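PDB 4XJ6: VC0179-like protein from Escherichia coli, which probably joins two nucleotides into a cyclic dinucleotide as a bacterial homologue of cyclic GMP-AMP synthase. Local coordinates for residues A[99-113]-A[128-140]. Sequence-based numbering, arbitrary orientation.
Sequences DFIKFQPRFWTQGSF and MDIDDGTYMPMTV. With MG (magnesium ion), chain B; MG (magnesium ion), chain C; GH3 (3'-deoxy-guanosine-5'-triphosphate), chain D; GH3 (3'-deoxy-guanosine-5'-triphosphate), chain E.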
loop_
_atom_site.group_PDB
_atom_site.type_symbol
_atom_site.label_atom_id
_atom_site.label_comp_id
_atom_site.label_asym_id
_atom_site.label_seq_id
_atom_site.Cartn_x
_atom_site.Cartn_y
_atom_site.Cartn_z
ATOM N N ASP A 99 0.371 14.658 25.767
ATOM C CA ASP A 99 1.036 14.046 24.625
ATOM C C ASP A 99 0.599 14.701 23.319
ATOM O O ASP A 99 1.431 15.035 22.472
ATOM C CB ASP A 99 0.745 12.546 24.574
ATOM C CG ASP A 99 1.460 11.774 25.664
ATOM O OD1 ASP A 99 2.512 12.246 26.140
ATOM O OD2 ASP A 99 0.972 10.688 26.041
ATOM N N PHE A 100 -0.711 14.877 23.171
ATOM C CA PHE A 100 -1.290 15.429 21.955
ATOM C C PHE A 100 -0.754 16.827 21.672
ATOM O O PHE A 100 -0.406 17.146 20.542
ATOM C CB PHE A 100 -2.817 15.451 22.062
ATOM C CG PHE A 100 -3.509 15.876 20.797
ATOM C CD1 PHE A 100 -3.407 15.114 19.647
ATOM C CD2 PHE A 100 -4.271 17.032 20.763
ATOM C CE1 PHE A 100 -4.042 15.499 18.483
ATOM C CE2 PHE A 100 -4.910 17.423 19.605
ATOM C CZ PHE A 100 -4.796 16.657 18.463
ATOM N N ILE A 101 -0.672 17.642 22.717
ATOM C CA ILE A 101 -0.213 19.022 22.603
ATOM C C ILE A 101 1.295 19.108 22.352
ATOM O O ILE A 101 1.769 19.986 21.628
ATOM C CB ILE A 101 -0.574 19.822 23.880
ATOM C CG1 ILE A 101 -2.091 19.922 24.027
ATOM C CG2 ILE A 101 0.053 21.209 23.867
ATOM C CD1 ILE A 101 -2.525 20.498 25.352
ATOM N N LYS A 102 2.042 18.175 22.933
ATOM C CA LYS A 102 3.502 18.232 22.899
ATOM C C LYS A 102 4.118 17.794 21.568
ATOM O O LYS A 102 5.088 18.393 21.104
ATOM C CB LYS A 102 4.081 17.380 24.035
ATOM C CG LYS A 102 5.602 17.335 24.071
ATOM C CD LYS A 102 6.111 16.578 25.288
ATOM C CE LYS A 102 7.621 16.411 25.232
ATOM N NZ LYS A 102 8.324 17.721 25.146
ATOM N N PHE A 103 3.564 16.753 20.955
ATOM C CA PHE A 103 4.191 16.152 19.781
ATOM C C PHE A 103 3.453 16.433 18.480
ATOM O O PHE A 103 2.227 16.492 18.447
ATOM C CB PHE A 103 4.322 14.641 19.977
ATOM C CG PHE A 103 5.121 14.258 21.185
ATOM C CD1 PHE A 103 6.506 14.244 21.140
ATOM C CD2 PHE A 103 4.491 13.922 22.368
ATOM C CE1 PHE A 103 7.246 13.895 22.254
ATOM C CE2 PHE A 103 5.222 13.572 23.484
ATOM C CZ PHE A 103 6.601 13.559 23.429
ATOM N N GLN A 104 4.222 16.615 17.410
ATOM C CA GLN A 104 3.670 16.738 16.067
ATOM C C GLN A 104 3.582 15.365 15.409
ATOM O O GLN A 104 4.361 14.471 15.738
ATOM C CB GLN A 104 4.524 17.675 15.205
ATOM C CG GLN A 104 4.288 19.154 15.448
ATOM C CD GLN A 104 4.480 19.981 14.189
ATOM O OE1 GLN A 104 3.544 20.177 13.413
ATOM N NE2 GLN A 104 5.696 20.468 13.980
ATOM N N PRO A 105 2.628 15.189 14.482
ATOM C CA PRO A 105 2.573 13.936 13.722
ATOM C C PRO A 105 3.791 13.768 12.817
ATOM O O PRO A 105 4.300 14.758 12.289
ATOM C CB PRO A 105 1.293 14.084 12.892
ATOM C CG PRO A 105 1.063 15.552 12.803
ATOM C CD PRO A 105 1.533 16.105 14.116
ATOM N N ARG A 106 4.260 12.537 12.653
ATOM C CA ARG A 106 5.340 12.257 11.715
ATOM C C ARG A 106 4.786 11.502 10.513
ATOM O O ARG A 106 3.724 10.886 10.597
ATOM C CB ARG A 106 6.457 11.455 12.386
ATOM C CG ARG A 106 7.672 12.281 12.790
ATOM C CD ARG A 106 7.372 13.193 13.973
ATOM N NE ARG A 106 8.561 13.924 14.402
ATOM C CZ ARG A 106 8.622 14.681 15.494
ATOM N NH1 ARG A 106 7.561 14.809 16.283
ATOM N NH2 ARG A 106 9.749 15.309 15.804
ATOM N N PHE A 107 5.500 11.558 9.394
ATOM C CA PHE A 107 5.047 10.904 8.172
ATOM C C PHE A 107 6.151 10.054 7.556
ATOM O O PHE A 107 7.258 10.534 7.319
ATOM C CB PHE A 107 4.557 11.941 7.158
ATOM C CG PHE A 107 3.498 12.859 7.694
ATOM C CD1 PHE A 107 2.164 12.487 7.670
ATOM C CD2 PHE A 107 3.835 14.096 8.216
ATOM C CE1 PHE A 107 1.188 13.329 8.161
ATOM C CE2 PHE A 107 2.862 14.942 8.707
ATOM C CZ PHE A 107 1.537 14.560 8.678
ATOM N N TRP A 108 5.840 8.785 7.312
ATOM C CA TRP A 108 6.775 7.867 6.677
ATOM C C TRP A 108 6.043 6.958 5.702
ATOM O O TRP A 108 5.041 6.334 6.051
ATOM C CB TRP A 108 7.524 7.033 7.722
ATOM C CG TRP A 108 8.465 7.839 8.567
ATOM C CD1 TRP A 108 9.535 8.565 8.132
ATOM C CD2 TRP A 108 8.429 7.992 9.992
ATOM N NE1 TRP A 108 10.162 9.166 9.196
ATOM C CE2 TRP A 108 9.502 8.829 10.351
ATOM C CE3 TRP A 108 7.591 7.503 11.003
ATOM C CZ2 TRP A 108 9.764 9.191 11.669
ATOM C CZ3 TRP A 108 7.851 7.865 12.313
ATOM C CH2 TRP A 108 8.930 8.700 12.634
ATOM N N THR A 109 6.551 6.889 4.477
ATOM C CA THR A 109 5.948 6.065 3.439
ATOM C C THR A 109 6.290 4.588 3.629
ATOM O O THR A 109 7.439 4.230 3.892
ATOM C CB THR A 109 6.399 6.520 2.037
ATOM O OG1 THR A 109 6.115 7.915 1.874
ATOM C CG2 THR A 109 5.677 5.736 0.957
ATOM N N GLN A 110 5.278 3.735 3.508
ATOM C CA GLN A 110 5.486 2.293 3.517
ATOM C C GLN A 110 5.111 1.739 2.146
ATOM O O GLN A 110 4.633 2.475 1.286
ATOM C CB GLN A 110 4.658 1.634 4.623
ATOM C CG GLN A 110 3.169 1.612 4.338
ATOM C CD GLN A 110 2.330 1.397 5.578
ATOM O OE1 GLN A 110 2.416 2.160 6.540
ATOM N NE2 GLN A 110 1.506 0.356 5.561
ATOM N N GLY A 111 5.337 0.450 1.932
ATOM C CA GLY A 111 4.904 -0.182 0.700
ATOM C C GLY A 111 5.805 0.046 -0.500
ATOM O O GLY A 111 6.977 0.399 -0.356
ATOM N N SER A 112 5.235 -0.142 -1.688
ATOM C CA SER A 112 5.992 -0.211 -2.937
ATOM C C SER A 112 6.699 1.087 -3.317
ATOM O O SER A 112 7.670 1.069 -4.072
ATOM C CB SER A 112 5.068 -0.633 -4.083
ATOM O OG SER A 112 4.104 0.366 -4.361
ATOM N N PHE A 113 6.214 2.215 -2.809
ATOM C CA PHE A 113 6.859 3.490 -3.100
ATOM C C PHE A 113 8.085 3.666 -2.219
ATOM O O PHE A 113 8.912 4.545 -2.463
ATOM C CB PHE A 113 5.891 4.658 -2.899
ATOM C CG PHE A 113 6.381 5.958 -3.477
ATOM C CD1 PHE A 113 6.320 6.188 -4.842
ATOM C CD2 PHE A 113 6.897 6.951 -2.658
ATOM C CE1 PHE A 113 6.768 7.382 -5.381
ATOM C CE2 PHE A 113 7.346 8.150 -3.194
ATOM C CZ PHE A 113 7.279 8.363 -4.557
ATOM N N MET A 128 -1.884 4.605 -9.379
ATOM C CA MET A 128 -0.648 4.431 -8.623
ATOM C C MET A 128 -0.943 4.546 -7.131
ATOM O O MET A 128 -1.788 5.339 -6.717
ATOM C CB MET A 128 0.401 5.461 -9.040
ATOM C CG MET A 128 1.082 5.150 -10.361
ATOM S SD MET A 128 2.099 6.501 -10.988
ATOM C CE MET A 128 0.887 7.815 -11.146
ATOM N N ASP A 129 -0.241 3.761 -6.324
ATOM C CA ASP A 129 -0.567 3.660 -4.908
ATOM C C ASP A 129 0.564 4.146 -4.007
ATOM O O ASP A 129 1.669 3.605 -4.032
ATOM C CB ASP A 129 -0.933 2.214 -4.559
ATOM C CG ASP A 129 -1.304 2.040 -3.099
ATOM O OD1 ASP A 129 -2.451 2.365 -2.731
ATOM O OD2 ASP A 129 -0.450 1.571 -2.319
ATOM N N ILE A 130 0.273 5.176 -3.216
ATOM C CA ILE A 130 1.216 5.680 -2.225
ATOM C C ILE A 130 0.705 5.406 -0.813
ATOM O O ILE A 130 -0.349 5.903 -0.417
ATOM C CB ILE A 130 1.463 7.193 -2.376
ATOM C CG1 ILE A 130 1.686 7.563 -3.842
ATOM C CG2 ILE A 130 2.647 7.624 -1.519
ATOM C CD1 ILE A 130 1.867 9.044 -4.067
ATOM N N ASP A 131 1.454 4.611 -0.059
ATOM C CA ASP A 131 1.080 4.303 1.313
ATOM C C ASP A 131 1.871 5.174 2.278
ATOM O O ASP A 131 2.929 4.775 2.759
ATOM C CB ASP A 131 1.316 2.826 1.620
ATOM C CG ASP A 131 0.691 1.912 0.591
ATOM O OD1 ASP A 131 -0.545 1.736 0.624
ATOM O OD2 ASP A 131 1.436 1.368 -0.251
ATOM N N ASP A 132 1.361 6.369 2.554
ATOM C CA ASP A 132 2.040 7.294 3.453
ATOM C C ASP A 132 1.347 7.334 4.814
ATOM O O ASP A 132 0.265 7.902 4.955
ATOM C CB ASP A 132 2.095 8.696 2.846
ATOM C CG ASP A 132 3.169 9.558 3.481
ATOM O OD1 ASP A 132 4.285 9.041 3.709
ATOM O OD2 ASP A 132 2.901 10.747 3.753
ATOM N N GLY A 133 1.978 6.732 5.816
ATOM C CA GLY A 133 1.390 6.644 7.139
ATOM C C GLY A 133 1.608 7.879 7.990
ATOM O O GLY A 133 2.632 8.552 7.879
ATOM N N THR A 134 0.630 8.176 8.840
ATOM C CA THR A 134 0.750 9.257 9.812
ATOM C C THR A 134 1.019 8.672 11.196
ATOM O O THR A 134 0.266 7.827 11.679
ATOM C CB THR A 134 -0.516 10.125 9.849
ATOM O OG1 THR A 134 -0.765 10.652 8.540
ATOM C CG2 THR A 134 -0.362 11.268 10.847
ATOM N N TYR A 135 2.099 9.123 11.825
ATOM C CA TYR A 135 2.514 8.589 13.117
ATOM C C TYR A 135 2.403 9.640 14.217
ATOM O O TYR A 135 2.938 10.740 14.089
ATOM C CB TYR A 135 3.951 8.071 13.044
ATOM C CG TYR A 135 4.162 6.898 12.113
ATOM C CD1 TYR A 135 4.158 7.066 10.733
ATOM C CD2 TYR A 135 4.394 5.626 12.615
ATOM C CE1 TYR A 135 4.360 5.997 9.884
ATOM C CE2 TYR A 135 4.597 4.551 11.774
ATOM C CZ TYR A 135 4.582 4.743 10.411
ATOM O OH TYR A 135 4.784 3.678 9.565
ATOM N N MET A 136 1.719 9.297 15.302
ATOM C CA MET A 136 1.601 10.211 16.431
ATOM C C MET A 136 2.370 9.695 17.641
ATOM O O MET A 136 2.004 8.674 18.223
ATOM C CB MET A 136 0.135 10.426 16.807
ATOM C CG MET A 136 -0.074 11.447 17.917
ATOM S SD MET A 136 0.538 13.083 17.472
ATOM C CE MET A 136 0.299 13.970 19.009
ATOM N N PRO A 137 3.446 10.397 18.020
ATOM C CA PRO A 137 4.192 10.090 19.243
ATOM C C PRO A 137 3.340 10.316 20.491
ATOM O O PRO A 137 2.735 11.377 20.643
ATOM C CB PRO A 137 5.372 11.069 19.195
ATOM C CG PRO A 137 5.479 11.475 17.763
ATOM C CD PRO A 137 4.076 11.482 17.251
ATOM N N MET A 138 3.297 9.326 21.373
ATOM C CA MET A 138 2.469 9.415 22.564
ATOM C C MET A 138 2.888 8.369 23.580
ATOM O O MET A 138 3.683 7.483 23.277
ATOM C CB MET A 138 0.994 9.225 22.211
ATOM C CG MET A 138 0.653 7.797 21.813
ATOM S SD MET A 138 -1.062 7.582 21.311
ATOM C CE MET A 138 -1.098 8.550 19.804
ATOM N N THR A 139 2.348 8.474 24.788
ATOM C CA THR A 139 2.496 7.401 25.761
ATOM C C THR A 139 1.784 6.163 25.223
ATOM O O THR A 139 0.600 6.212 24.884
ATOM C CB THR A 139 1.919 7.771 27.142
ATOM O OG1 THR A 139 2.614 8.908 27.665
ATOM C CG2 THR A 139 2.069 6.609 28.102
ATOM N N VAL A 140 2.512 5.057 25.126
ATOM C CA VAL A 140 1.918 3.793 24.708
ATOM C C VAL A 140 2.056 2.755 25.813
ATOM O O VAL A 140 3.145 2.242 26.076
ATOM C CB VAL A 140 2.556 3.256 23.410
ATOM C CG1 VAL A 140 2.039 1.852 23.096
ATOM C CG2 VAL A 140 2.281 4.210 22.254
HETATM MG MG MG B . 0.953 0.206 -1.924
HETATM MG MG MG C . -2.236 1.006 -0.615
HETATM P PG GH3 D . 1.345 -1.835 -4.478
HETATM O O1G GH3 D . 0.406 -2.773 -5.195
HETATM O O2G GH3 D . 0.577 -0.867 -3.614
HETATM O O3G GH3 D . 2.139 -1.050 -5.492
HETATM O O3B GH3 D . 2.335 -2.733 -3.579
HETATM P PB GH3 D . 2.544 -2.482 -1.998
HETATM O O1B GH3 D . 3.876 -3.051 -1.576
HETATM O O2B GH3 D . 2.516 -1.016 -1.648
HETATM O O3A GH3 D . 1.355 -3.312 -1.288
HETATM P PA GH3 D . 0.151 -2.610 -0.486
HETATM O O1A GH3 D . -1.070 -3.499 -0.558
HETATM O O2A GH3 D . -0.153 -1.231 -1.015
HETATM O "O5'" GH3 D . 0.644 -2.492 1.042
HETATM C "C5'" GH3 D . 1.529 -1.474 1.450
HETATM C "C4'" GH3 D . 2.126 -1.840 2.801
HETATM O "O4'" GH3 D . 1.087 -2.187 3.693
HETATM C "C3'" GH3 D . 3.064 -3.032 2.747
HETATM C "C2'" GH3 D . 2.854 -3.698 4.090
HETATM O "O2'" GH3 D . 3.828 -3.252 5.004
HETATM C "C1'" GH3 D . 1.479 -3.242 4.548
HETATM N N9 GH3 D . 0.529 -4.349 4.368
HETATM C C8 GH3 D . -0.400 -4.439 3.365
HETATM N N7 GH3 D . -1.100 -5.588 3.522
HETATM C C5 GH3 D . -0.629 -6.224 4.623
HETATM C C6 GH3 D . -0.982 -7.420 5.235
HETATM O O6 GH3 D . -1.886 -8.108 4.765
HETATM N N1 GH3 D . -0.316 -7.829 6.369
HETATM C C2 GH3 D . 0.695 -7.054 6.894
HETATM N N2 GH3 D . 1.334 -7.455 7.993
HETATM N N3 GH3 D . 1.041 -5.867 6.281
HETATM C C4 GH3 D . 0.394 -5.456 5.165
HETATM O O3A GH3 E . -6.952 -2.146 0.764
HETATM P PA GH3 E . -6.689 -2.543 2.301
HETATM O O1A GH3 E . -6.100 -3.933 2.350
HETATM O O2A GH3 E . -7.942 -2.444 3.140
HETATM O "O5'" GH3 E . -5.574 -1.487 2.785
HETATM C "C5'" GH3 E . -4.768 -0.816 1.842
HETATM C "C4'" GH3 E . -3.669 -0.063 2.574
HETATM O "O4'" GH3 E . -3.775 -0.307 3.960
HETATM C "C3'" GH3 E . -2.263 -0.485 2.182
HETATM C "C2'" GH3 E . -1.470 -0.312 3.468
HETATM O "O2'" GH3 E . -0.825 0.940 3.478
HETATM C "C1'" GH3 E . -2.502 -0.349 4.582
HETATM N N9 GH3 E . -2.424 -1.649 5.263
HETATM C C8 GH3 E . -3.195 -2.732 4.927
HETATM N N7 GH3 E . -2.881 -3.750 5.752
HETATM C C5 GH3 E . -1.932 -3.327 6.616
HETATM C C6 GH3 E . -1.279 -3.978 7.653
HETATM O O6 GH3 E . -1.548 -5.152 7.904
HETATM N N1 GH3 E . -0.333 -3.304 8.393
HETATM C C2 GH3 E . -0.043 -1.989 8.096
HETATM N N2 GH3 E . 0.874 -1.347 8.820
HETATM N N3 GH3 E . -0.699 -1.347 7.059
HETATM C C4 GH3 E . -1.631 -2.004 6.328
HETATM O O HOH W 1 4.210 4.013 7.082
HETATM O O HOH W 2 3.650 2.978 -1.304
HETATM O O HOH W 3 2.394 1.404 -2.938
HETATM O O HOH W 4 -3.219 -0.776 -1.053
#
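Tyr135 lies under the edge of Trp108 in an edge-to-face pair: Trp108 CE3 stands 3.5 Å from Tyr135 CD1 over the phenol face, with the two ring planes at 64°. The phenol swings toward Trp108 with CG anti to its own carbonyl carbon (chi1 -64°), and Tyr195 of strand 188-198 stacks on the same ring and hydrogen-bonds Gln110 OE1 through its OH. Tyr135 OH meets a water 2.6 Å from it, and this water donates to Trp108 O and Gln110 OE1. Between the strands, Arg106 N gives a 2.7 Å bond to Tyr135 O, and Tyr135 N returns one to Arg106 O. Strands 106-110 and 128-138 thus form an antiparallel pair at the edge of the nucleotidyltransferase sheet, whose Asp129 and Asp131 carry the two magnesium ions. Asp131 bridges both metals, OD2 on the magnesium ion of chain B at 2.1 Å and OD1 on that of chain C at 2.2 Å, where Asp191 joins; Gln110 N approaches Asp131 O nearly along the C=O axis. Ser112 donates from N and OG to the chain D triphosphate. Met136, bent at chi2 (61°), tucks its CE against Phe103 O and the Phe100 ring, where helix 94-102 ends and residues 103-105 lead to strand 106-110.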